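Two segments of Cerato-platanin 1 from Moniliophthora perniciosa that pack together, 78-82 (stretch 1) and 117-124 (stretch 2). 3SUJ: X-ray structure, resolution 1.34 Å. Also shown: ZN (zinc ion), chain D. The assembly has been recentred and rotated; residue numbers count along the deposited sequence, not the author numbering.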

# COMPACT_ATOMS: atom_id res chain seq x y z
N ILE A 78 -3.55 2.85 8.93
CA ILE A 78 -3.23 1.52 8.41
C ILE A 78 -1.75 1.46 8.10
O ILE A 78 -1.12 2.50 8.06
N TYR A 79 -1.24 0.27 7.83
CA TYR A 79 0.22 0.03 7.65
C TYR A 79 0.33 -0.69 6.35
O TYR A 79 -0.16 -1.82 6.22
N MET A 80 0.86 -0.04 5.35
CA MET A 80 0.84 -0.58 3.98
C MET A 80 2.23 -0.94 3.51
O MET A 80 3.11 -0.11 3.59
N VAL A 81 2.37 -2.14 2.91
CA VAL A 81 3.59 -2.50 2.26
C VAL A 81 3.59 -1.95 0.84
O VAL A 81 2.65 -2.30 0.07
N ALA A 82 4.60 -1.21 0.44
CA ALA A 82 4.68 -0.67 -0.88
C ALA A 82 5.43 -1.61 -1.81
O ALA A 82 6.54 -2.07 -1.56
N LYS A 117 7.07 6.66 7.08
CA LYS A 117 7.68 5.33 6.96
C LYS A 117 7.99 4.80 8.34
O LYS A 117 8.49 5.57 9.18
N VAL A 118 7.57 3.58 8.66
CA VAL A 118 7.74 2.97 9.99
C VAL A 118 8.43 1.62 9.83
O VAL A 118 8.64 1.11 8.75
N ASP A 119 8.84 1.05 10.94
CA ASP A 119 9.49 -0.25 10.92
C ASP A 119 8.59 -1.25 10.27
O ASP A 119 7.41 -1.29 10.52
N PHE A 120 9.18 -2.20 9.55
CA PHE A 120 8.44 -3.18 8.81
C PHE A 120 7.62 -4.06 9.74
O PHE A 120 6.57 -4.59 9.34
N SER A 121 8.09 -4.24 11.00
CA SER A 121 7.32 -4.98 11.94
C SER A 121 5.85 -4.46 12.09
O SER A 121 4.95 -5.25 12.44
N ARG A 122 5.64 -3.15 11.83
CA ARG A 122 4.30 -2.57 12.02
C ARG A 122 3.33 -3.09 10.94
O ARG A 122 2.11 -3.15 11.13
N CYS A 123 3.87 -3.57 9.81
CA CYS A 123 3.03 -4.11 8.74
C CYS A 123 2.79 -5.62 8.97
O CYS A 123 1.99 -6.23 8.33
N GLU A 124 3.54 -6.22 9.88
CA GLU A 124 3.36 -7.64 10.23
C GLU A 124 2.26 -7.77 11.31
O GLU A 124 2.05 -6.85 12.12

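Packing of a β-strand (78-82) of cerato-platanin 1 against the end of a second strand and the turn that follows it (117-124). The contact is small, burying 323 Å² summed over both sides, and it rests on alternate residues of stretch 1, as expected for an extended strand. Ile78, with chi1 p and chi2 t, is buried but out of reach of stretch 2. Tyr79 is the main contributor. Its CA lies 5.1 Å from the CA of Cys123, its CA-to-CB bond points toward stretch 2, and chi1 m with chi2 near -88° carries the ring along Val118 and Arg122. Val118, in rotamer m, also points toward the contact and meets the edge of the ring, near its plane, with Val118 CG2 4.1 Å from Tyr79 CD1. Arg122 points toward the strand as well; its m, m, m run through chi3 folds the side chain so that one face of the guanidinium lies over Tyr79 CE1. From there Arg122 NH2 donates a weak hydrogen bond to Tyr79 OH, 3.2 Å long and bent to 132° at the hydrogen. The hydroxyl has a further hydrogen-bonding partner elsewhere in the structure. At the base of the tyrosine, Tyr79 CB sits 3.8 Å from Cys123 SG, and the same sulfur approaches the backbone at 3.5 Å from Tyr79 C. Cys123 is in rotamer m with its CA-to-CB bond sideways, and it is covalently bonded to a group elsewhere in the structure. Water 1 bridges the backbones here, 2.8 Å from Tyr79 O and 3.2 Å from Cys123 O. Met80 (t, t, p) points away, so its contact is through the backbone, with Met80 C 3.6 Å from Cys123 SG. Val81, rotamer t, turns toward stretch 2 again: Val81 CG2 packs 3.7 Å from Cys123 CB and 3.8 Å from Phe120 CE1. Phe120 leaves its backbone sideways, but chi1 t and chi2 near 80° bring the end of its ring nearer to the valine. Ala82 is buried and makes no contact with stretch 2. Within stretch 2, Asp119 braces the turn: Asp119 OD2 accepts from Ser121 N at 2.8 Å and from Ser121 OG at 2.5 Å, while backbone bonds from Arg122 N to Asp119 O and from Cys123 N to Phe120 O, both 2.9 Å, tighten it further. Asp119 OD1 binds the zinc ion ZN at 2.0 Å, remote from the strand contact.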

# COMPACT_ATOMS: atom_id res chain seq x y z
CB ILE A 78 -4.04 1.18 7.07
CG1 ILE A 78 -3.81 2.23 5.99
CG2 ILE A 78 -5.54 0.99 7.42
CD1 ILE A 78 -4.21 1.87 4.52
CB TYR A 79 0.78 -0.78 8.84
CG TYR A 79 0.55 -0.01 10.15
CD1 TYR A 79 1.47 0.92 10.62
CD2 TYR A 79 -0.66 -0.12 10.81
CE1 TYR A 79 1.23 1.68 11.74
CE2 TYR A 79 -0.96 0.67 11.95
CZ TYR A 79 0.03 1.52 12.40
OH TYR A 79 -0.28 2.36 13.50
CB MET A 80 0.23 0.51 3.04
CG MET A 80 -0.13 -0.03 1.64
SD MET A 80 -0.31 1.17 0.32
CE MET A 80 1.41 1.28 -0.06
CB VAL A 81 3.81 -4.04 2.27
CG1 VAL A 81 5.13 -4.38 1.54
CG2 VAL A 81 3.77 -4.57 3.73
CB ALA A 82 5.44 0.62 -0.85
CB LYS A 117 8.94 5.39 6.15
CG LYS A 117 9.35 3.88 5.87
CD LYS A 117 10.56 3.68 5.04
CE LYS A 117 10.41 4.16 3.52
NZ LYS A 117 11.62 3.85 2.88
CB VAL A 118 6.38 2.82 10.72
CG1 VAL A 118 5.72 4.18 10.95
CG2 VAL A 118 5.38 1.90 9.92
CB ASP A 119 9.68 -0.68 12.37
CG ASP A 119 10.58 -1.90 12.51
OD1 ASP A 119 11.78 -1.66 12.53
OD2 ASP A 119 10.10 -3.04 12.47
CB PHE A 120 9.38 -4.02 7.97
CG PHE A 120 8.62 -4.90 7.02
CD1 PHE A 120 8.11 -4.36 5.81
CD2 PHE A 120 8.23 -6.19 7.39
CE1 PHE A 120 7.34 -5.12 4.98
CE2 PHE A 120 7.40 -6.96 6.52
CZ PHE A 120 6.97 -6.40 5.29
CB SER A 121 7.91 -4.96 13.36
OG SER A 121 8.05 -3.63 13.82
CB ARG A 122 4.40 -1.03 11.95
CG ARG A 122 5.33 -0.26 12.97
CD ARG A 122 4.79 -0.31 14.36
NE ARG A 122 3.58 0.49 14.50
CZ ARG A 122 3.65 1.80 14.77
NH1 ARG A 122 4.78 2.46 14.76
NH2 ARG A 122 2.54 2.45 14.93
CB CYS A 123 3.73 -3.89 7.36
SG CYS A 123 3.49 -2.28 6.63
CB GLU A 124 4.72 -8.19 10.71
CG GLU A 124 5.74 -8.20 9.55
CD GLU A 124 7.15 -8.79 9.86
OE1 GLU A 124 7.85 -8.25 10.73
OE2 GLU A 124 7.58 -9.75 9.17
ZN ZN D . 12.86 -3.20 13.12
O HOH W 1 -0.40 -4.11 7.81